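Side-chain contacts in putative uncharacterized protein (Pyrococcus furiosus, PDB 3V68), which is of unsettled function but probably binds double-stranded DNA, as a member of the DUF2666 family built from two copies of that domain: residues R80-L85 and V100-L105; K150-D155 and L160-R165; N176-F181 and V222-R227. All coordinates share one frame; numbering follows the deposited sequence. Where two conformers were deposited one is given.

Contact 1: R80-L85 and V100-L105; sequences RQIGRL and VAKAVL
I82 stands upright on helix 76-83 and drives its two branches into different parts of helix 91-110, where A101, K102 and L105 receive them. With CG1 anti to the carbonyl carbon (chi1 -64°), CG2 falls anti to the backbone N and meets the A101 CB, methyl against methyl, with I82 CG2 and A101 CB 3.6 Å apart. The other branch runs extended, chi2 168°, which carries CD1 along the partner helix toward its later turn. There I82 CD1 lies 3.9 Å from L105 CD2, the leucine coming in at a slant to the isoleucine. Between these two points CD1 also rests on K102, 4.1 Å from K102 CB and close to its backbone, while the lysine chain itself leaves extended and takes its ammonium elsewhere.

Each residue type fits its position. Alanine at 101 is small enough to let the backbones come near, I82 CA and A101 CA being 6.9 Å apart, and the branched isoleucine can serve two partners at once. K102 gives its aliphatic root to the contact and keeps its charged end in a partly exposed setting. No hydrogen bond crosses, so the fit is one of apolar shape alone. L57 of helix 54-58 covers both A101 and L105, continuing the hydrophobic layer beyond I82. Such packing, one side chain seated against residues spaced one and four apart on a neighbouring helix, is typical of helix-helix packing between consecutive helices of a mixed alpha/beta fold, here joining helices 76-83 and 91-110 within the first DUF2666 range.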
ATOM      1  N   ARG A  80     -10.822  16.693   8.127  1.00 18.25           N
ATOM      2  CA  ARG A  80     -11.981  16.710   9.023  1.00 18.81           C
ATOM      3  C   ARG A  80     -12.998  15.627   8.643  1.00 18.37           C
ATOM      4  O   ARG A  80     -13.534  14.934   9.518  1.00 18.08           O
ATOM      5  CB  ARG A  80     -12.616  18.105   9.021  1.00 19.24           C
ATOM      6  CG  ARG A  80     -13.773  18.313  10.000  1.00 22.22           C
ATOM      7  CD  ARG A  80     -13.988  19.798  10.333  1.00 26.65           C
ATOM      8  NE  ARG A  80     -13.839  20.688   9.176  1.00 30.17           N
ATOM      9  CZ  ARG A  80     -12.772  21.452   8.935  1.00 31.60           C
ATOM     10  NH1 ARG A  80     -11.735  21.452   9.767  1.00 32.77           N
ATOM     11  NH2 ARG A  80     -12.736  22.220   7.853  1.00 32.79           N
ATOM     12  N   GLN A  81     -13.249  15.479   7.341  1.00 18.06           N
ATOM     13  CA  GLN A  81     -14.131  14.422   6.827  1.00 18.04           C
ATOM     14  C   GLN A  81     -13.644  13.034   7.230  1.00 17.35           C
ATOM     15  O   GLN A  81     -14.436  12.192   7.654  1.00 17.50           O
ATOM     16  CB  GLN A  81     -14.254  14.490   5.299  1.00 18.49           C
ATOM     17  CG  GLN A  81     -15.088  15.640   4.757  1.00 21.51           C
ATOM     18  CD  GLN A  81     -15.188  15.612   3.240  1.00 24.19           C
ATOM     19  OE1 GLN A  81     -14.449  16.311   2.549  1.00 26.69           O
ATOM     20  NE2 GLN A  81     -16.095  14.789   2.716  1.00 26.21           N
ATOM     21  N   ILE A  82     -12.339  12.801   7.095  1.00 16.48           N
ATOM     22  CA  ILE A  82     -11.744  11.520   7.460  1.00 15.65           C
ATOM     23  C   ILE A  82     -11.853  11.271   8.967  1.00 15.51           C
ATOM     24  O   ILE A  82     -12.210  10.172   9.392  1.00 15.23           O
ATOM     25  CB  ILE A  82     -10.268  11.420   6.986  1.00 15.46           C
ATOM     26  CG1 ILE A  82     -10.204  11.456   5.455  1.00 15.61           C
ATOM     27  CG2 ILE A  82      -9.603  10.148   7.519  1.00 15.18           C
ATOM     28  CD1 ILE A  82      -8.802  11.647   4.884  1.00 16.29           C
ATOM     29  N   GLY A  83     -11.553  12.298   9.763  1.00 15.59           N
ATOM     30  CA  GLY A  83     -11.631  12.211  11.220  1.00 15.76           C
ATOM     31  C   GLY A  83     -13.001  11.771  11.698  1.00 16.01           C
ATOM     32  O   GLY A  83     -13.120  10.973  12.627  1.00 15.95           O
ATOM     33  N   ARG A  84     -14.033  12.277  11.035  1.00 16.11           N
ATOM     34  CA  ARG A  84     -15.417  11.934  11.376  1.00 16.54           C
ATOM     35  C   ARG A  84     -15.774  10.477  11.104  1.00 16.49           C
ATOM     36  O   ARG A  84     -16.775   9.967  11.614  1.00 16.81           O
ATOM     37  CB  ARG A  84     -16.385  12.880  10.670  1.00 16.94           C
ATOM     38  CG  ARG A  84     -16.419  14.217  11.346  1.00 18.64           C
ATOM     39  CD  ARG A  84     -17.217  15.249  10.608  1.00 20.59           C
ATOM     40  NE  ARG A  84     -17.384  16.410  11.475  1.00 23.05           N
ATOM     41  CZ  ARG A  84     -17.714  17.627  11.065  1.00 23.36           C
ATOM     42  NH1 ARG A  84     -17.919  17.876   9.780  1.00 23.79           N
ATOM     43  NH2 ARG A  84     -17.837  18.601  11.955  1.00 24.30           N
ATOM     44  N   LEU A  85     -14.951   9.808  10.306  1.00 16.04           N
ATOM     45  CA  LEU A  85     -15.191   8.421   9.946  1.00 15.63           C
ATOM     46  C   LEU A  85     -14.368   7.447  10.795  1.00 15.60           C
ATOM     47  O   LEU A  85     -14.446   6.234  10.603  1.00 15.74           O
ATOM     48  CB  LEU A  85     -14.914   8.216   8.453  1.00 15.54           C
ATOM     49  CG  LEU A  85     -15.819   9.004   7.498  1.00 15.75           C
ATOM     50  CD1 LEU A  85     -15.164   9.149   6.142  1.00 16.96           C
ATOM     51  CD2 LEU A  85     -17.201   8.361   7.364  1.00 16.65           C
ATOM     52  N   VAL A 100      -3.931   6.183   8.548  1.00 12.92           N
ATOM     53  CA  VAL A 100      -4.259   4.940   7.848  1.00 12.82           C
ATOM     54  C   VAL A 100      -5.408   5.151   6.859  1.00 13.02           C
ATOM     55  O   VAL A 100      -5.295   4.780   5.688  1.00 12.92           O
ATOM     56  CB  VAL A 100      -4.590   3.802   8.845  1.00 12.69           C
ATOM     57  CG1 VAL A 100      -5.187   2.578   8.131  1.00 12.90           C
ATOM     58  CG2 VAL A 100      -3.336   3.414   9.610  1.00 12.56           C
ATOM     59  N   ALA A 101      -6.498   5.754   7.334  1.00 12.83           N
ATOM     60  CA  ALA A 101      -7.663   6.047   6.490  1.00 12.81           C
ATOM     61  C   ALA A 101      -7.283   6.937   5.313  1.00 12.94           C
ATOM     62  O   ALA A 101      -7.719   6.709   4.181  1.00 12.71           O
ATOM     63  CB  ALA A 101      -8.774   6.694   7.314  1.00 12.51           C
ATOM     64  N   LYS A 102      -6.451   7.941   5.583  1.00 12.85           N
ATOM     65  CA  LYS A 102      -5.968   8.857   4.550  1.00 13.63           C
ATOM     66  C   LYS A 102      -5.179   8.117   3.467  1.00 13.48           C
ATOM     67  O   LYS A 102      -5.326   8.411   2.287  1.00 13.43           O
ATOM     68  CB  LYS A 102      -5.109   9.949   5.186  1.00 13.85           C
ATOM     69  CG  LYS A 102      -4.773  11.123   4.285  1.00 15.78           C
ATOM     70  CD  LYS A 102      -3.905  12.100   5.059  1.00 18.74           C
ATOM     71  CE  LYS A 102      -3.270  13.132   4.157  1.00 20.47           C
ATOM     72  NZ  LYS A 102      -2.406  14.064   4.936  1.00 20.96           N
ATOM     73  N   ALA A 103      -4.354   7.152   3.869  1.00 13.14           N
ATOM     74  CA  ALA A 103      -3.585   6.349   2.913  1.00 12.95           C
ATOM     75  C   ALA A 103      -4.486   5.486   2.034  1.00 13.20           C
ATOM     76  O   ALA A 103      -4.212   5.310   0.847  1.00 13.49           O
ATOM     77  CB  ALA A 103      -2.556   5.481   3.630  1.00 13.14           C
ATOM     78  N   VAL A 104      -5.558   4.955   2.625  1.00 13.56           N
ATOM     79  CA  VAL A 104      -6.532   4.153   1.881  1.00 13.37           C
ATOM     80  C   VAL A 104      -7.235   5.030   0.849  1.00 13.67           C
ATOM     81  O   VAL A 104      -7.334   4.666  -0.327  1.00 13.90           O
ATOM     82  CB  VAL A 104      -7.559   3.480   2.833  1.00 13.35           C
ATOM     83  CG1 VAL A 104      -8.763   2.952   2.064  1.00 12.91           C
ATOM     84  CG2 VAL A 104      -6.893   2.355   3.604  1.00 13.90           C
ATOM     85  N   LEU A 105      -7.700   6.193   1.296  1.00 13.59           N
ATOM     86  CA  LEU A 105      -8.382   7.136   0.416  1.00 13.80           C
ATOM     87  C   LEU A 105      -7.460   7.618  -0.710  1.00 13.44           C
ATOM     88  O   LEU A 105      -7.852   7.650  -1.872  1.00 13.70           O
ATOM     89  CB  LEU A 105      -8.926   8.326   1.214  1.00 13.95           C
ATOM     90  CG  LEU A 105      -9.706   9.383   0.427  1.00 14.70           C
ATOM     91  CD1 LEU A 105     -10.959   8.773  -0.192  1.00 15.32           C
ATOM     92  CD2 LEU A 105     -10.061  10.573   1.305  1.00 14.98           C
TER

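Contact 2: K150-D155 and L160-R165; sequences KRMIID and LLDIAR
M152 reaches from the edge strand 146-153 to the opening turn of helix 160-181 and lays its methyl on the backbone of D162 and I163. Its CG sits between the backbone N and the carbonyl carbon (chi1 69°), the crowded position, and from there the chain runs straight out, so that the flexible thioether spans the gap between strand and helix. The packing at its end is tight: M152 CE is 3.4 Å from I163 CA, less than usual van der Waals contact. The sulfur lies beside the carboxylate, M152 SD being 3.6 Å from D162 OD2.

The next inward-facing residue, I154, meets the same isoleucine. I163 has CG1 anti to its carbonyl carbon and an extended second torsion, which brings its end methyl toward the strand; I154 CD1 and I163 CD1 are 3.8 Å apart, the two chains crossing at about a right angle. I137 of the adjoining strand touches both.

D162 turns its other oxygen along the helix. R165 bends back at chi3 (47°) and grips it side-on: R165 NE gives a bond of 3.0 Å to D162 OD1, and NH2 a longer one to the same oxygen. Replacing D162 by an alanine would probably leave the R165 guanidinium without its mate and free to turn, and strip M152 SD of its polar neighbour. Lying in the first turn, the aspartate is likely to be favoured as an anion by the helix end as well as by R165, so a charged pair borders the sulfur-and-hydrocarbon seam where the helix start packs on strand 146-153.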
ATOM      1  N   LYS A 150       5.771 -13.758   6.979  1.00 15.45           N
ATOM      2  CA  LYS A 150       4.692 -12.950   7.534  1.00 15.55           C
ATOM      3  C   LYS A 150       3.392 -13.707   7.337  1.00 16.13           C
ATOM      4  O   LYS A 150       2.792 -13.688   6.253  1.00 15.61           O
ATOM      5  CB  LYS A 150       4.665 -11.556   6.894  1.00 15.58           C
ATOM      6  CG  LYS A 150       5.827 -10.670   7.343  1.00 14.83           C
ATOM      7  CD  LYS A 150       5.861  -9.310   6.658  1.00 15.09           C
ATOM      8  CE  LYS A 150       7.013  -8.470   7.216  1.00 14.88           C
ATOM      9  NZ  LYS A 150       7.049  -7.079   6.678  1.00 15.93           N
ATOM     10  N   ARG A 151       2.980 -14.415   8.382  1.00 16.68           N
ATOM     11  CA  ARG A 151       1.805 -15.265   8.291  1.00 17.96           C
ATOM     12  C   ARG A 151       1.065 -15.409   9.616  1.00 18.39           C
ATOM     13  O   ARG A 151       1.631 -15.176  10.688  1.00 18.05           O
ATOM     14  CB  ARG A 151       2.175 -16.644   7.721  1.00 18.47           C
ATOM     15  CG  ARG A 151       3.148 -17.437   8.562  1.00 19.89           C
ATOM     16  CD  ARG A 151       3.741 -18.602   7.784  1.00 21.98           C
ATOM     17  NE  ARG A 151       4.741 -19.313   8.578  1.00 24.50           N
ATOM     18  CZ  ARG A 151       5.718 -20.066   8.078  1.00 25.40           C
ATOM     19  NH1 ARG A 151       5.858 -20.209   6.763  1.00 26.43           N
ATOM     20  NH2 ARG A 151       6.572 -20.665   8.898  1.00 26.50           N
ATOM     21  N   MET A 152      -0.208 -15.769   9.523  1.00 19.32           N
ATOM     22  CA  MET A 152      -0.988 -16.148  10.695  1.00 20.82           C
ATOM     23  C   MET A 152      -2.249 -16.903  10.316  1.00 21.52           C
ATOM     24  O   MET A 152      -2.774 -16.755   9.209  1.00 21.04           O
ATOM     25  CB  MET A 152      -1.333 -14.935  11.568  1.00 21.19           C
ATOM     26  CG  MET A 152      -2.319 -13.980  10.963  1.00 22.82           C
ATOM     27  SD  MET A 152      -2.591 -12.557  12.026  1.00 27.16           S
ATOM     28  CE  MET A 152      -3.428 -11.518  10.853  1.00 25.91           C
ATOM     29  N   ILE A 153      -2.712 -17.723  11.252  1.00 22.74           N
ATOM     30  CA  ILE A 153      -3.996 -18.398  11.156  1.00 24.15           C
ATOM     31  C   ILE A 153      -5.093 -17.412  11.550  1.00 24.84           C
ATOM     32  O   ILE A 153      -4.913 -16.616  12.475  1.00 25.32           O
ATOM     33  CB  ILE A 153      -4.034 -19.635  12.098  1.00 24.24           C
ATOM     34  CG1 ILE A 153      -2.862 -20.593  11.814  1.00 24.80           C
ATOM     35  CG2 ILE A 153      -5.393 -20.342  12.052  1.00 24.67           C
ATOM     36  CD1 ILE A 153      -2.691 -21.022  10.356  1.00 25.30           C
ATOM     37  N   ILE A 154      -6.220 -17.466  10.845  1.00 25.78           N
ATOM     38  CA  ILE A 154      -7.369 -16.616  11.151  1.00 26.80           C
ATOM     39  C   ILE A 154      -8.461 -17.415  11.867  1.00 27.65           C
ATOM     40  O   ILE A 154      -8.960 -18.417  11.342  1.00 27.85           O
ATOM     41  CB  ILE A 154      -7.933 -15.913   9.888  1.00 26.74           C
ATOM     42  CG1 ILE A 154      -6.869 -15.003   9.258  1.00 26.80           C
ATOM     43  CG2 ILE A 154      -9.186 -15.106  10.231  1.00 26.65           C
ATOM     44  CD1 ILE A 154      -7.225 -14.477   7.877  1.00 26.91           C
ATOM     45  N   ASP A 155      -8.801 -16.956  13.071  1.00 28.52           N
ATOM     46  CA  ASP A 155      -9.875 -17.515  13.890  1.00 29.46           C
ATOM     47  C   ASP A 155     -11.076 -16.583  13.895  1.00 29.57           C
ATOM     48  O   ASP A 155     -11.025 -15.469  13.364  1.00 29.69           O
ATOM     49  CB  ASP A 155      -9.408 -17.671  15.343  1.00 29.82           C
ATOM     50  CG  ASP A 155      -8.545 -18.894  15.563  1.00 30.73           C
ATOM     51  OD1 ASP A 155      -8.599 -19.841  14.748  1.00 32.81           O
ATOM     52  OD2 ASP A 155      -7.815 -18.909  16.577  1.00 32.34           O
ATOM     53  N   LEU A 160      -9.950  -8.119  13.156  1.00 20.26           N
ATOM     54  CA  LEU A 160      -9.830  -7.753  11.746  1.00 19.58           C
ATOM     55  C   LEU A 160      -8.692  -6.772  11.520  1.00 18.88           C
ATOM     56  O   LEU A 160      -7.968  -6.870  10.531  1.00 18.34           O
ATOM     57  CB  LEU A 160     -11.147  -7.181  11.211  1.00 19.99           C
ATOM     58  CG  LEU A 160     -12.027  -8.081  10.329  1.00 21.22           C
ATOM     59  CD1 LEU A 160     -12.020  -9.549  10.755  1.00 21.43           C
ATOM     60  CD2 LEU A 160     -13.447  -7.541  10.246  1.00 21.57           C
ATOM     61  N   LEU A 161      -8.526  -5.842  12.458  1.00 18.10           N
ATOM     62  CA  LEU A 161      -7.465  -4.846  12.376  1.00 17.63           C
ATOM     63  C   LEU A 161      -6.073  -5.478  12.386  1.00 17.46           C
ATOM     64  O   LEU A 161      -5.127  -4.902  11.850  1.00 17.07           O
ATOM     65  CB  LEU A 161      -7.592  -3.815  13.505  1.00 17.90           C
ATOM     66  CG  LEU A 161      -6.980  -2.445  13.205  1.00 18.67           C
ATOM     67  CD1 LEU A 161      -7.873  -1.647  12.278  1.00 19.57           C
ATOM     68  CD2 LEU A 161      -6.731  -1.672  14.483  1.00 19.45           C
ATOM     69  N   ASP A 162      -5.951  -6.659  12.986  1.00 17.22           N
ATOM     70  CA  ASP A 162      -4.670  -7.351  13.006  1.00 17.05           C
ATOM     71  C   ASP A 162      -4.344  -7.968  11.653  1.00 16.35           C
ATOM     72  O   ASP A 162      -3.181  -8.002  11.245  1.00 16.41           O
ATOM     73  CB  ASP A 162      -4.610  -8.411  14.099  1.00 17.45           C
ATOM     74  CG  ASP A 162      -3.192  -8.860  14.371  1.00 19.22           C
ATOM     75  OD1 ASP A 162      -2.287  -8.000  14.304  1.00 21.45           O
ATOM     76  OD2 ASP A 162      -2.984 -10.063  14.630  1.00 21.23           O
ATOM     77  N   ILE A 163      -5.377  -8.443  10.966  1.00 15.43           N
ATOM     78  CA  ILE A 163      -5.237  -8.908   9.591  1.00 14.51           C
ATOM     79  C   ILE A 163      -4.829  -7.726   8.711  1.00 14.06           C
ATOM     80  O   ILE A 163      -3.916  -7.842   7.892  1.00 13.98           O
ATOM     81  CB  ILE A 163      -6.525  -9.588   9.074  1.00 14.67           C
ATOM     82  CG1 ILE A 163      -6.906 -10.760   9.989  1.00 15.13           C
ATOM     83  CG2 ILE A 163      -6.340 -10.066   7.637  1.00 15.13           C
ATOM     84  CD1 ILE A 163      -8.295 -11.306   9.750  1.00 16.15           C
ATOM     85  N   ALA A 164      -5.484  -6.582   8.916  1.00 13.71           N
ATOM     86  CA  ALA A 164      -5.107  -5.349   8.225  1.00 13.51           C
ATOM     87  C   ALA A 164      -3.631  -5.018   8.433  1.00 13.65           C
ATOM     88  O   ALA A 164      -2.941  -4.642   7.485  1.00 13.62           O
ATOM     89  CB  ALA A 164      -5.974  -4.188   8.683  1.00 13.67           C
ATOM     90  N   ARG A 165      -3.163  -5.150   9.674  1.00 13.55           N
ATOM     91  CA  ARG A 165      -1.767  -4.861  10.012  1.00 13.56           C
ATOM     92  C   ARG A 165      -0.807  -5.769   9.251  1.00 13.07           C
ATOM     93  O   ARG A 165       0.185  -5.295   8.687  1.00 12.93           O
ATOM     94  CB  ARG A 165      -1.519  -4.997  11.519  1.00 13.82           C
ATOM     95  CG  ARG A 165      -0.161  -4.468  11.959  1.00 16.23           C
ATOM     96  CD  ARG A 165       0.280  -5.020  13.309  1.00 19.91           C
ATOM     97  NE  ARG A 165       0.118  -6.469  13.410  1.00 22.28           N
ATOM     98  CZ  ARG A 165       0.940  -7.375  12.884  1.00 24.26           C
ATOM     99  NH1 ARG A 165       2.015  -7.011  12.191  1.00 24.27           N
ATOM    100  NH2 ARG A 165       0.679  -8.665  13.047  1.00 25.19           N
TER

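Contact 3: N176-F181 and V222-R227; sequences NKIKDF and VRYAAR
The helical segments 176-181 and 222-227 stay well separated at the backbone, K179 CA and Y224 CA being nearest at 8.3 Å, and the space is spanned by one long side chain, that of Y224. Both K179 and Y224 start toward the opposite helix, and tyrosine suits the place because its rigid ring carries a hydroxyl right up to the backbone of helix 160-181. With CG anti to the carbonyl carbon (chi1 -67°), the ring points at the junction of I178 and K179.

K179 passes across one face of it: K179 CB lies 4.2 Å from the centroid of the Y224 ring, 25° off the normal, a CH-pi contact shifted toward the rim at the hydroxyl end. I178 takes the edge, with I178 CG2 4.2 Å from Y224 CE2. The hydroxyl is pressed close, Y224 OH being 3.2 Å from I178 CB, and it is hydrogen-bonded to the backbone carbonyl O of V175. In one of two deposited conformers, K179 curls its ammonium back to its own helix, where K179 NZ is 2.9 Å from N176 O.

A tyrosine thus pairs hydrocarbon at its face and edge with a polar tip that finds a backbone acceptor. The buried hydroxyl is thereby satisfied, and the lysine gives methylenes to the ring while, in the conformer described, its ammonium turns back to its own helix.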
ATOM      1  N   ASN A 176       9.386  -2.408  -0.422  1.00 12.17           N
ATOM      2  CA  ASN A 176      10.810  -2.317  -0.094  1.00 12.73           C
ATOM      3  C   ASN A 176      11.676  -3.142  -1.048  1.00 12.40           C
ATOM      4  O   ASN A 176      12.739  -2.693  -1.481  1.00 12.99           O
ATOM      5  CB  ASN A 176      11.055  -2.748   1.357  1.00 13.09           C
ATOM      6  CG  ASN A 176      12.530  -2.748   1.731  1.00 15.51           C
ATOM      7  OD1 ASN A 176      13.234  -1.762   1.526  1.00 20.38           O
ATOM      8  ND2 ASN A 176      12.996  -3.855   2.286  1.00 19.04           N
ATOM      9  N   LYS A 177      11.213  -4.341  -1.384  1.00 11.95           N
ATOM     10  CA  LYS A 177      12.049  -5.291  -2.110  1.00 11.58           C
ATOM     11  C   LYS A 177      11.971  -5.192  -3.631  1.00 11.49           C
ATOM     12  O   LYS A 177      12.904  -5.596  -4.317  1.00 11.15           O
ATOM     13  CB  LYS A 177      11.786  -6.727  -1.642  1.00 12.00           C
ATOM     14  CG  LYS A 177      12.209  -6.997  -0.194  1.00 12.23           C
ATOM     15  CD  LYS A 177      13.703  -6.730   0.054  1.00 13.41           C
ATOM     16  CE  LYS A 177      14.603  -7.692  -0.721  1.00 14.59           C
ATOM     17  NZ  LYS A 177      16.040  -7.367  -0.506  1.00 17.56           N
ATOM     18  N   ILE A 178      10.867  -4.670  -4.168  1.00 11.79           N
ATOM     19  CA  ILE A 178      10.756  -4.506  -5.620  1.00 12.20           C
ATOM     20  C   ILE A 178      11.918  -3.668  -6.172  1.00 13.08           C
ATOM     21  O   ILE A 178      12.491  -4.002  -7.211  1.00 13.25           O
ATOM     22  CB  ILE A 178       9.379  -3.924  -6.051  1.00 11.75           C
ATOM     23  CG1 ILE A 178       8.278  -4.970  -5.871  1.00 11.47           C
ATOM     24  CG2 ILE A 178       9.401  -3.470  -7.520  1.00 11.98           C
ATOM     25  CD1 ILE A 178       6.869  -4.385  -5.839  1.00 10.99           C
ATOM     26  N   LYS A 179      12.272  -2.598  -5.466  0.50 13.70           N
ATOM     27  CA  LYS A 179      13.374  -1.744  -5.904  0.50 14.13           C
ATOM     28  C   LYS A 179      14.751  -2.428  -5.866  0.50 14.73           C
ATOM     29  O   LYS A 179      15.677  -1.991  -6.550  0.50 14.89           O
ATOM     30  CB  LYS A 179      13.385  -0.406  -5.155  0.50 14.40           C
ATOM     31  CG  LYS A 179      12.961  -0.467  -3.707  0.50 13.56           C
ATOM     32  CD  LYS A 179      13.201   0.874  -3.023  0.50 13.46           C
ATOM     33  CE  LYS A 179      12.962   0.786  -1.523  0.50 12.68           C
ATOM     34  NZ  LYS A 179      13.950  -0.094  -0.822  0.50 13.66           N
ATOM     35  N   ASP A 180      14.876  -3.498  -5.082  1.00 15.05           N
ATOM     36  CA  ASP A 180      16.096  -4.316  -5.067  1.00 15.87           C
ATOM     37  C   ASP A 180      16.148  -5.256  -6.269  1.00 16.12           C
ATOM     38  O   ASP A 180      17.177  -5.349  -6.953  1.00 16.69           O
ATOM     39  CB  ASP A 180      16.204  -5.131  -3.774  1.00 16.24           C
ATOM     40  CG  ASP A 180      16.450  -4.266  -2.547  1.00 18.29           C
ATOM     41  OD1 ASP A 180      16.991  -3.147  -2.687  1.00 20.02           O
ATOM     42  OD2 ASP A 180      16.113  -4.719  -1.431  1.00 20.13           O
ATOM     43  N   PHE A 181      15.043  -5.950  -6.521  1.00 16.23           N
ATOM     44  CA  PHE A 181      14.981  -6.904  -7.625  1.00 16.09           C
ATOM     45  C   PHE A 181      14.926  -6.234  -8.990  1.00 16.54           C
ATOM     46  O   PHE A 181      15.390  -6.803  -9.978  1.00 17.75           O
ATOM     47  CB  PHE A 181      13.830  -7.893  -7.430  1.00 15.67           C
ATOM     48  CG  PHE A 181      14.080  -8.867  -6.322  1.00 14.23           C
ATOM     49  CD1 PHE A 181      13.471  -8.715  -5.083  1.00 13.61           C
ATOM     50  CD2 PHE A 181      14.971  -9.917  -6.504  1.00 14.51           C
ATOM     51  CE1 PHE A 181      13.725  -9.615  -4.050  1.00 13.10           C
ATOM     52  CE2 PHE A 181      15.232 -10.817  -5.478  1.00 14.05           C
ATOM     53  CZ  PHE A 181      14.608 -10.665  -4.249  1.00 14.55           C
ATOM     54  N   VAL A 222       8.973   4.391 -12.090  1.00 12.55           N
ATOM     55  CA  VAL A 222       7.905   5.399 -12.025  1.00 11.85           C
ATOM     56  C   VAL A 222       6.989   5.254 -10.806  1.00 11.32           C
ATOM     57  O   VAL A 222       6.473   6.252 -10.317  1.00 10.91           O
ATOM     58  CB  VAL A 222       7.071   5.508 -13.332  1.00 12.19           C
ATOM     59  CG1 VAL A 222       7.970   5.888 -14.508  1.00 12.35           C
ATOM     60  CG2 VAL A 222       6.285   4.222 -13.603  1.00 12.81           C
ATOM     61  N   ARG A 223       6.800   4.026 -10.317  1.00 10.93           N
ATOM     62  CA  ARG A 223       6.027   3.801  -9.086  1.00 10.48           C
ATOM     63  C   ARG A 223       6.692   4.457  -7.882  1.00  9.96           C
ATOM     64  O   ARG A 223       6.008   4.952  -6.984  1.00 10.62           O
ATOM     65  CB  ARG A 223       5.824   2.307  -8.797  1.00 10.57           C
ATOM     66  CG  ARG A 223       4.562   1.701  -9.391  1.00 11.59           C
ATOM     67  CD  ARG A 223       4.701   1.519 -10.893  1.00 12.43           C
ATOM     68  NE  ARG A 223       3.431   1.149 -11.501  1.00 11.64           N
ATOM     69  CZ  ARG A 223       3.233   1.006 -12.807  1.00 13.48           C
ATOM     70  NH1 ARG A 223       4.225   1.195 -13.672  1.00 14.78           N
ATOM     71  NH2 ARG A 223       2.026   0.672 -13.247  1.00 16.15           N
ATOM     72  N   TYR A 224       8.021   4.458  -7.870  1.00 10.06           N
ATOM     73  CA  TYR A 224       8.765   5.074  -6.775  1.00  9.72           C
ATOM     74  C   TYR A 224       8.833   6.586  -6.934  1.00  9.65           C
ATOM     75  O   TYR A 224       8.774   7.317  -5.947  1.00  9.48           O
ATOM     76  CB  TYR A 224      10.146   4.425  -6.630  1.00  9.76           C
ATOM     77  CG  TYR A 224      10.013   2.994  -6.174  1.00  9.73           C
ATOM     78  CD1 TYR A 224       9.828   2.697  -4.827  1.00 10.33           C
ATOM     79  CD2 TYR A 224      10.006   1.946  -7.094  1.00 10.66           C
ATOM     80  CE1 TYR A 224       9.669   1.381  -4.399  1.00 11.10           C
ATOM     81  CE2 TYR A 224       9.848   0.630  -6.679  1.00 11.25           C
ATOM     82  CZ  TYR A 224       9.685   0.360  -5.336  1.00 12.22           C
ATOM     83  OH  TYR A 224       9.526  -0.938  -4.939  1.00 13.60           O
ATOM     84  N   ALA A 225       8.914   7.053  -8.178  1.00  9.66           N
ATOM     85  CA  ALA A 225       8.847   8.478  -8.451  1.00  9.67           C
ATOM     86  C   ALA A 225       7.494   9.042  -8.032  1.00  9.49           C
ATOM     87  O   ALA A 225       7.433  10.110  -7.431  1.00  9.87           O
ATOM     88  CB  ALA A 225       9.133   8.763  -9.917  1.00  9.83           C
ATOM     89  N   ALA A 226       6.411   8.315  -8.325  1.00  9.52           N
ATOM     90  CA  ALA A 226       5.090   8.753  -7.879  1.00  9.50           C
ATOM     91  C   ALA A 226       5.006   8.828  -6.356  1.00  9.21           C
ATOM     92  O   ALA A 226       4.496   9.805  -5.807  1.00  8.95           O
ATOM     93  CB  ALA A 226       3.998   7.851  -8.437  1.00 10.10           C
ATOM     94  N   ARG A 227       5.520   7.805  -5.679  1.00  8.71           N
ATOM     95  CA  ARG A 227       5.512   7.781  -4.220  1.00  9.05           C
ATOM     96  C   ARG A 227       6.339   8.928  -3.643  1.00  8.97           C
ATOM     97  O   ARG A 227       5.920   9.570  -2.683  1.00  9.39           O
ATOM     98  CB  ARG A 227       6.006   6.433  -3.706  1.00  8.81           C
ATOM     99  CG  ARG A 227       4.941   5.356  -3.817  1.00  9.33           C
ATOM    100  CD  ARG A 227       5.526   3.958  -3.721  1.00 10.47           C
ATOM    101  NE  ARG A 227       4.460   2.982  -3.500  1.00 10.82           N
ATOM    102  CZ  ARG A 227       3.641   2.531  -4.447  1.00 11.96           C
ATOM    103  NH1 ARG A 227       3.760   2.946  -5.706  1.00 12.85           N
ATOM    104  NH2 ARG A 227       2.696   1.661  -4.129  1.00 13.03           N
TER

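Contacts 2 and 3 share helix 160-181: contact 2 holds its first turn against strand 146-153, outermost in the sheet, and the residue that follows it, contact 3 holds its last turns against helix 219-231, and their centres are about 25 Å apart on opposite sides of the chain's centre. Contact 1 belongs to the other DUF2666 range, its centre about 22 Å from that of contact 2 and about 25 Å from that of contact 3. No two contacts touch; the nearest atoms of contacts 1 and 2 are about 7 Å apart. A bound methylpentanediol, probably from the crystallisation liquor, comes within about 3 Å of the Y224 side chain in contact 3.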